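Local coordinates for protein LbaCas13a H328A (C2c2) (Lachnospiraceae bacterium NK4A179, PDB 5WLH) that binds pre-crRNA as a CRISPR-Cas13a (C2c2) enzyme and probably uses the processed guide to find and cleave RNA, at residues M1134-G1139 and S1228-F1233; K447-G452 and E1130-N1135. All coordinates share one frame; numbering follows the deposited sequence.

In the fold
From the N terminus, the chain first lays down helix 429-458, whose residues 447-452 wait some 677 residues for their partner, 1130-1135 on helix 1106-1145. Contact 2 closes this very long loop. Contact 1 begins on the same helix, sharing Met1134 and Asn1135, and closes a shorter loop of 88 residues when 1228-1233 returns to it. The two loops therefore follow one another, neither nested nor crossed, with helix 1106-1145 common to both. The contact centres lie about 7 Å apart, and Phe1136 CB touches Ile449 CG1 at 3.7 Å, joining both contacts into continuous packing beside the bound RNA.

Contact 1: M1134-G1139 and S1228-F1233; sequences MNFQLG and SGLEIF. With nucleotides of chain B.
Phe1136 drives its ring from the helix into segment 1228-1233, where Gly1229, Leu1230, Ile1232 and Phe1233 receive it. Its CG stands anti to the backbone N (chi1 179°), on a CB that already points toward 1228-1233. Phe1233 comes over one face: its CB sits above the ring centre at 4.1 Å from the Phe1136 centroid, a CH-pi contact. The two rings form an offset edge-to-face pair, the edge of Phe1233 turned to the face of Phe1136 with the planes at 62°, while the side chains slide past each other in opposite directions. Leu1230 brings one methyl obliquely, CD2 lying 3.7 Å from Phe1136 CD1, and Ile1232 crosses at about a right angle, its CG2 at the ring edge 3.9 Å from Phe1136 CE2. Ser1228 and Gly1229 lead into a short, weakly bonded helix of about 1230-1233 beside helix 1106-1145, both probably parts of the second HEPN nuclease domain of Cas13a. Glycine suits position 1229: its phi is positive (80°), and a CB would press on Phe1136 CE1, whereas the bare backbone lets Gly1229 O approach Phe1136 CZ to 3.2 Å. An alanine in place of Phe1136 would probably leave a gap between helix 1106-1145 and segment 1228-1233, robbing the Leu1230 and Ile1232 methyls of their partner and Phe1233 CB of the face beneath it. On the RNA side of the segment, Glu1231 O accepts two hydrogen bonds from the base of G2 of chain B, from N1 at 2.7 Å and from N2 at 2.9 Å. The Glu1231 carboxylate turns instead to Arg295 and Tyr287. Gln1137 adds its aliphatic CG beside Leu1230, while its amide bonds Tyr1180 OH and Tyr1226 O.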
loop_
_atom_site.group_PDB
_atom_site.type_symbol
_atom_site.label_atom_id
_atom_site.label_comp_id
_atom_site.label_asym_id
_atom_site.label_seq_id
_atom_site.Cartn_x
_atom_site.Cartn_y
_atom_site.Cartn_z
ATOM N N MET A 1134 -14.342 -11.881 6.480
ATOM C CA MET A 1134 -14.953 -11.868 7.804
ATOM C C MET A 1134 -15.897 -10.692 7.964
ATOM O O MET A 1134 -16.993 -10.832 8.523
ATOM C CB MET A 1134 -13.883 -11.819 8.890
ATOM C CG MET A 1134 -14.516 -11.604 10.250
ATOM S SD MET A 1134 -13.231 -11.337 11.455
ATOM C CE MET A 1134 -12.845 -9.602 11.157
ATOM N N ASN A 1135 -15.476 -9.503 7.505
ATOM C CA ASN A 1135 -16.334 -8.330 7.620
ATOM C C ASN A 1135 -17.610 -8.500 6.797
ATOM O O ASN A 1135 -18.687 -8.076 7.226
ATOM C CB ASN A 1135 -15.592 -7.079 7.156
ATOM C CG ASN A 1135 -14.645 -6.534 8.205
ATOM O OD1 ASN A 1135 -14.632 -6.978 9.339
ATOM N ND2 ASN A 1135 -13.821 -5.584 7.804
ATOM N N PHE A 1136 -17.488 -9.049 5.581
ATOM C CA PHE A 1136 -18.674 -9.301 4.779
ATOM C C PHE A 1136 -19.633 -10.203 5.533
ATOM O O PHE A 1136 -20.828 -9.901 5.652
ATOM C CB PHE A 1136 -18.325 -9.966 3.446
ATOM C CG PHE A 1136 -19.542 -10.258 2.622
ATOM C CD1 PHE A 1136 -20.289 -11.428 2.826
ATOM C CD2 PHE A 1136 -19.990 -9.334 1.692
ATOM C CE1 PHE A 1136 -21.442 -11.655 2.098
ATOM C CE2 PHE A 1136 -21.137 -9.573 0.939
ATOM C CZ PHE A 1136 -21.859 -10.734 1.138
ATOM N N GLN A 1137 -19.116 -11.331 6.023
ATOM C CA GLN A 1137 -19.960 -12.276 6.755
ATOM C C GLN A 1137 -20.561 -11.627 7.991
ATOM O O GLN A 1137 -21.754 -11.777 8.256
ATOM C CB GLN A 1137 -19.161 -13.510 7.138
ATOM C CG GLN A 1137 -18.760 -14.345 5.930
ATOM C CD GLN A 1137 -17.850 -15.482 6.298
ATOM O OE1 GLN A 1137 -16.876 -15.308 7.037
ATOM N NE2 GLN A 1137 -18.153 -16.660 5.780
ATOM N N LEU A 1138 -19.752 -10.887 8.752
ATOM C CA LEU A 1138 -20.272 -10.192 9.921
ATOM C C LEU A 1138 -21.361 -9.211 9.540
ATOM O O LEU A 1138 -22.394 -9.145 10.196
ATOM C CB LEU A 1138 -19.153 -9.452 10.641
ATOM C CG LEU A 1138 -18.286 -10.356 11.491
ATOM C CD1 LEU A 1138 -17.114 -9.523 12.027
ATOM C CD2 LEU A 1138 -19.110 -10.973 12.683
ATOM N N GLY A 1139 -21.141 -8.420 8.490
ATOM C CA GLY A 1139 -22.134 -7.424 8.137
ATOM C C GLY A 1139 -23.407 -8.059 7.628
ATOM O O GLY A 1139 -24.511 -7.631 7.983
ATOM N N SER A 1228 -23.559 -18.125 2.802
ATOM C CA SER A 1228 -24.752 -17.321 2.571
ATOM C C SER A 1228 -24.354 -15.894 2.228
ATOM O O SER A 1228 -23.508 -15.296 2.900
ATOM C CB SER A 1228 -25.671 -17.339 3.793
ATOM O OG SER A 1228 -26.935 -16.784 3.465
ATOM N N GLY A 1229 -24.920 -15.371 1.143
ATOM C CA GLY A 1229 -24.573 -14.047 0.677
ATOM C C GLY A 1229 -23.288 -13.954 -0.123
ATOM O O GLY A 1229 -23.067 -12.929 -0.774
ATOM N N LEU A 1230 -22.446 -14.997 -0.133
ATOM C CA LEU A 1230 -21.134 -14.875 -0.764
ATOM C C LEU A 1230 -21.201 -14.750 -2.280
ATOM O O LEU A 1230 -20.177 -14.426 -2.890
ATOM C CB LEU A 1230 -20.238 -16.060 -0.401
ATOM C CG LEU A 1230 -19.718 -16.078 1.036
ATOM C CD1 LEU A 1230 -18.632 -17.118 1.169
ATOM C CD2 LEU A 1230 -19.248 -14.679 1.470
ATOM N N GLU A 1231 -22.370 -14.971 -2.896
ATOM C CA GLU A 1231 -22.532 -14.638 -4.311
ATOM C C GLU A 1231 -22.266 -13.154 -4.602
ATOM O O GLU A 1231 -21.929 -12.811 -5.742
ATOM C CB GLU A 1231 -23.938 -15.030 -4.772
ATOM C CG GLU A 1231 -25.061 -14.132 -4.242
ATOM C CD GLU A 1231 -25.543 -14.521 -2.850
ATOM O OE1 GLU A 1231 -25.108 -15.572 -2.321
ATOM O OE2 GLU A 1231 -26.350 -13.753 -2.289
ATOM N N ILE A 1232 -22.431 -12.279 -3.602
ATOM C CA ILE A 1232 -22.115 -10.856 -3.713
ATOM C C ILE A 1232 -20.618 -10.632 -3.607
ATOM O O ILE A 1232 -20.048 -9.768 -4.285
ATOM C CB ILE A 1232 -22.876 -10.088 -2.613
ATOM C CG1 ILE A 1232 -24.382 -10.269 -2.797
ATOM C CG2 ILE A 1232 -22.504 -8.616 -2.563
ATOM C CD1 ILE A 1232 -24.894 -9.635 -4.057
ATOM N N PHE A 1233 -19.970 -11.389 -2.729
ATOM C CA PHE A 1233 -18.548 -11.249 -2.456
ATOM C C PHE A 1233 -17.664 -11.843 -3.547
ATOM O O PHE A 1233 -16.563 -11.328 -3.816
ATOM C CB PHE A 1233 -18.278 -11.928 -1.111
ATOM C CG PHE A 1233 -16.937 -11.648 -0.542
ATOM C CD1 PHE A 1233 -16.737 -10.542 0.262
ATOM C CD2 PHE A 1233 -15.893 -12.525 -0.755
ATOM C CE1 PHE A 1233 -15.485 -10.297 0.817
ATOM C CE2 PHE A 1233 -14.634 -12.287 -0.194
ATOM C CZ PHE A 1233 -14.443 -11.166 0.583
ATOM P P G B 2 -22.084 -18.911 -15.634
ATOM O OP1 G B 2 -21.818 -19.221 -17.069
ATOM O OP2 G B 2 -21.747 -19.913 -14.590
ATOM O "O5'" G B 2 -21.367 -17.533 -15.259
ATOM C "C5'" G B 2 -21.710 -16.325 -15.934
ATOM C "C4'" G B 2 -21.114 -15.094 -15.287
ATOM O "O4'" G B 2 -21.668 -14.898 -13.956
ATOM C "C3'" G B 2 -19.596 -15.093 -15.111
ATOM O "O3'" G B 2 -19.143 -13.752 -15.223
ATOM C "C2'" G B 2 -19.435 -15.529 -13.663
ATOM O "O2'" G B 2 -18.203 -15.179 -13.067
ATOM C "C1'" G B 2 -20.610 -14.810 -13.016
ATOM N N9 G B 2 -21.038 -15.422 -11.765
ATOM C C8 G B 2 -21.457 -16.725 -11.641
ATOM N N7 G B 2 -21.776 -17.026 -10.417
ATOM C C5 G B 2 -21.534 -15.859 -9.702
ATOM C C6 G B 2 -21.716 -15.611 -8.310
ATOM O O6 G B 2 -22.108 -16.401 -7.452
ATOM N N1 G B 2 -21.392 -14.309 -7.959
ATOM C C2 G B 2 -20.930 -13.358 -8.833
ATOM N N2 G B 2 -20.675 -12.152 -8.275
ATOM N N3 G B 2 -20.754 -13.578 -10.147
ATOM C C4 G B 2 -21.086 -14.846 -10.510
#

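Contact 2: K447-G452 and E1130-N1135; sequences KYIAMG and ERDLMN. With nucleotides of chain B.
Two helices that probably come from the two HEPN domains of Cas13a cross here almost perpendicularly, at 88°, with Ile449 and Gly452 of one set against Asp1132 and Asn1135 of the other. Glu1130, on the same turn as Asp1132, reaches Asn604 and Arg1246, which lie in the RxxxxH sequence motifs that mark HEPN nucleases. The axes approach to 8.3 Å, a closeness that depends on Gly452. A CB there would collide with Asn1135 O; without one, Gly452 CA comes within 3.1 Å of Asn1135 O in a CA-H...O contact that is nearly straight, 160° at the hydrogen. Asn1135 O also accepts the helical bond from Gly1139 N. Ile449 packs beside it with both branches. Its CG1 lies 3.5 Å from Asp1132 O, and its CG2, anti to the backbone N, reaches Asn1135 CB at 3.9 Å and touches Asp1132 OD1 as well. The side chain thus crosses those of Asp1132 and Asn1135 at about a right angle, and a beta-branched aliphatic residue suits this place because CG1 can lie on the Asp1132 carbonyl while CG2 spans from Asp1132 to Asn1135. Next to this packing, Asp1132 steadies Arg1131 by a side-on salt bridge: NE of Arg1131 meets Asp1132 OD1 from above the carboxylate plane at 2.9 Å, and NH2 of Arg1131 meets OD2 on its syn side. Tyr1276 OH also bonds OD2, so the carboxylate has a second partner beside Arg1131. The guanidinium, held by Asp1132 and also salt-bridged to Glu496, offers its edge to the RNA, NH1 and NH2 of Arg1131 both binding OP1 of A28 of chain B. From the other helix, the Lys447 chain bends at chi2 (-52°) and then extends, bringing NZ of Lys447 to OP1 of C11 of chain B at 2.9 Å.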
loop_
_atom_site.group_PDB
_atom_site.type_symbol
_atom_site.label_atom_id
_atom_site.label_comp_id
_atom_site.label_asym_id
_atom_site.label_seq_id
_atom_site.Cartn_x
_atom_site.Cartn_y
_atom_site.Cartn_z
ATOM N N LYS A 447 -20.782 -2.483 0.978
ATOM C CA LYS A 447 -21.627 -2.021 2.075
ATOM C C LYS A 447 -21.759 -3.084 3.166
ATOM O O LYS A 447 -21.742 -2.757 4.356
ATOM C CB LYS A 447 -22.998 -1.599 1.549
ATOM C CG LYS A 447 -22.937 -0.349 0.672
ATOM C CD LYS A 447 -22.208 0.795 1.376
ATOM C CE LYS A 447 -22.125 2.027 0.476
ATOM N NZ LYS A 447 -21.401 3.178 1.110
ATOM N N TYR A 448 -21.918 -4.361 2.802
ATOM C CA TYR A 448 -21.920 -5.365 3.866
ATOM C C TYR A 448 -20.576 -5.387 4.579
ATOM O O TYR A 448 -20.512 -5.487 5.806
ATOM C CB TYR A 448 -22.228 -6.747 3.305
ATOM C CG TYR A 448 -23.685 -6.988 3.057
ATOM C CD1 TYR A 448 -24.627 -6.839 4.073
ATOM C CD2 TYR A 448 -24.124 -7.403 1.810
ATOM C CE1 TYR A 448 -25.984 -7.070 3.835
ATOM C CE2 TYR A 448 -25.466 -7.623 1.566
ATOM C CZ TYR A 448 -26.386 -7.471 2.580
ATOM O OH TYR A 448 -27.719 -7.733 2.317
ATOM N N ILE A 449 -19.491 -5.281 3.821
ATOM C CA ILE A 449 -18.171 -5.228 4.439
ATOM C C ILE A 449 -18.074 -4.029 5.372
ATOM O O ILE A 449 -17.576 -4.148 6.499
ATOM C CB ILE A 449 -17.080 -5.212 3.345
ATOM C CG1 ILE A 449 -17.004 -6.601 2.686
ATOM C CG2 ILE A 449 -15.732 -4.915 3.927
ATOM C CD1 ILE A 449 -16.336 -6.606 1.335
ATOM N N ALA A 450 -18.578 -2.865 4.941
ATOM C CA ALA A 450 -18.503 -1.673 5.783
ATOM C C ALA A 450 -19.297 -1.868 7.061
ATOM O O ALA A 450 -18.866 -1.448 8.135
ATOM C CB ALA A 450 -19.001 -0.444 5.035
ATOM N N MET A 451 -20.458 -2.518 6.960
ATOM C CA MET A 451 -21.224 -2.861 8.163
ATOM C C MET A 451 -20.434 -3.793 9.075
ATOM O O MET A 451 -20.372 -3.579 10.292
ATOM C CB MET A 451 -22.560 -3.496 7.761
ATOM C CG MET A 451 -23.502 -2.522 7.093
ATOM S SD MET A 451 -24.993 -3.389 6.547
ATOM C CE MET A 451 -25.630 -3.955 8.151
ATOM N N GLY A 452 -19.830 -4.846 8.506
ATOM C CA GLY A 452 -19.060 -5.770 9.320
ATOM C C GLY A 452 -17.871 -5.113 9.983
ATOM O O GLY A 452 -17.525 -5.447 11.117
ATOM N N GLU A 1130 -8.936 -11.773 3.704
ATOM C CA GLU A 1130 -9.479 -12.548 4.811
ATOM C C GLU A 1130 -10.190 -11.641 5.789
ATOM O O GLU A 1130 -11.257 -11.992 6.313
ATOM C CB GLU A 1130 -8.386 -13.336 5.525
ATOM C CG GLU A 1130 -8.999 -14.311 6.534
ATOM C CD GLU A 1130 -7.981 -15.255 7.106
ATOM O OE1 GLU A 1130 -7.274 -14.855 8.049
ATOM O OE2 GLU A 1130 -7.909 -16.396 6.615
ATOM N N ARG A 1131 -9.607 -10.469 6.048
ATOM C CA ARG A 1131 -10.289 -9.480 6.870
ATOM C C ARG A 1131 -11.642 -9.128 6.267
ATOM O O ARG A 1131 -12.649 -9.033 6.972
ATOM C CB ARG A 1131 -9.435 -8.215 7.007
ATOM C CG ARG A 1131 -10.134 -7.076 7.752
ATOM C CD ARG A 1131 -9.471 -5.759 7.471
ATOM N NE ARG A 1131 -9.804 -5.311 6.106
ATOM C CZ ARG A 1131 -9.275 -4.240 5.518
ATOM N NH1 ARG A 1131 -8.403 -3.480 6.178
ATOM N NH2 ARG A 1131 -9.651 -3.908 4.282
ATOM N N ASP A 1132 -11.679 -8.892 4.958
ATOM C CA ASP A 1132 -12.917 -8.401 4.380
ATOM C C ASP A 1132 -13.943 -9.506 4.173
ATOM O O ASP A 1132 -15.140 -9.220 4.186
ATOM C CB ASP A 1132 -12.609 -7.658 3.087
ATOM C CG ASP A 1132 -11.932 -6.331 3.367
ATOM O OD1 ASP A 1132 -12.182 -5.780 4.464
ATOM O OD2 ASP A 1132 -11.157 -5.874 2.529
ATOM N N LEU A 1133 -13.499 -10.752 4.018
ATOM C CA LEU A 1133 -14.428 -11.881 4.041
ATOM C C LEU A 1133 -15.118 -11.959 5.396
ATOM O O LEU A 1133 -16.342 -12.032 5.472
ATOM C CB LEU A 1133 -13.688 -13.187 3.730
ATOM C CG LEU A 1133 -14.520 -14.471 3.820
ATOM C CD1 LEU A 1133 -15.774 -14.339 2.961
ATOM C CD2 LEU A 1133 -13.671 -15.654 3.372
ATOM N N MET A 1134 -14.342 -11.881 6.480
ATOM C CA MET A 1134 -14.953 -11.868 7.804
ATOM C C MET A 1134 -15.897 -10.692 7.964
ATOM O O MET A 1134 -16.993 -10.832 8.523
ATOM C CB MET A 1134 -13.883 -11.819 8.890
ATOM C CG MET A 1134 -14.516 -11.604 10.250
ATOM S SD MET A 1134 -13.231 -11.337 11.455
ATOM C CE MET A 1134 -12.845 -9.602 11.157
ATOM N N ASN A 1135 -15.476 -9.503 7.505
ATOM C CA ASN A 1135 -16.334 -8.330 7.620
ATOM C C ASN A 1135 -17.610 -8.500 6.797
ATOM O O ASN A 1135 -18.687 -8.076 7.226
ATOM C CB ASN A 1135 -15.592 -7.079 7.156
ATOM C CG ASN A 1135 -14.645 -6.534 8.205
ATOM O OD1 ASN A 1135 -14.632 -6.978 9.339
ATOM N ND2 ASN A 1135 -13.821 -5.584 7.804
ATOM P P C B 11 -20.898 5.839 -1.557
ATOM O OP1 C B 11 -22.052 5.166 -0.951
ATOM O OP2 C B 11 -21.045 6.527 -2.873
ATOM O "O5'" C B 11 -20.371 6.953 -0.579
ATOM C "C5'" C B 11 -20.410 6.762 0.825
ATOM C "C4'" C B 11 -19.985 8.012 1.530
ATOM O "O4'" C B 11 -18.632 8.370 1.151
ATOM C "C3'" C B 11 -20.779 9.255 1.181
ATOM O "O3'" C B 11 -22.014 9.300 1.830
ATOM C "C2'" C B 11 -19.832 10.355 1.609
ATOM O "O2'" C B 11 -19.752 10.374 3.026
ATOM C "C1'" C B 11 -18.514 9.784 1.108
ATOM N N1 C B 11 -18.201 10.181 -0.281
ATOM C C2 C B 11 -17.638 11.433 -0.499
ATOM O O2 C B 11 -17.469 12.198 0.476
ATOM N N3 C B 11 -17.303 11.780 -1.754
ATOM C C4 C B 11 -17.506 10.925 -2.767
ATOM N N4 C B 11 -17.162 11.307 -4.002
ATOM C C5 C B 11 -18.082 9.634 -2.566
ATOM C C6 C B 11 -18.409 9.308 -1.313
ATOM P P A B 28 -7.651 -0.337 4.094
ATOM O OP1 A B 28 -8.741 -1.304 4.342
ATOM O OP2 A B 28 -6.851 0.215 5.205
ATOM O "O5'" A B 28 -6.637 -1.057 3.114
ATOM C "C5'" A B 28 -5.560 -0.338 2.564
ATOM C "C4'" A B 28 -5.587 -0.412 1.064
ATOM O "O4'" A B 28 -6.620 0.456 0.520
ATOM C "C3'" A B 28 -4.330 0.063 0.371
ATOM O "O3'" A B 28 -3.287 -0.878 0.423
ATOM C "C2'" A B 28 -4.836 0.316 -1.030
ATOM O "O2'" A B 28 -5.062 -0.930 -1.665
ATOM C "C1'" A B 28 -6.197 0.954 -0.727
ATOM N N9 A B 28 -6.076 2.415 -0.631
ATOM C C8 A B 28 -6.034 3.209 0.489
ATOM N N7 A B 28 -5.882 4.497 0.198
ATOM C C5 A B 28 -5.836 4.525 -1.193
ATOM C C6 A B 28 -5.714 5.577 -2.119
ATOM N N6 A B 28 -5.617 6.876 -1.774
ATOM N N1 A B 28 -5.687 5.259 -3.427
ATOM C C2 A B 28 -5.807 3.968 -3.773
ATOM N N3 A B 28 -5.943 2.893 -3.004
ATOM C C4 A B 28 -5.947 3.248 -1.702
#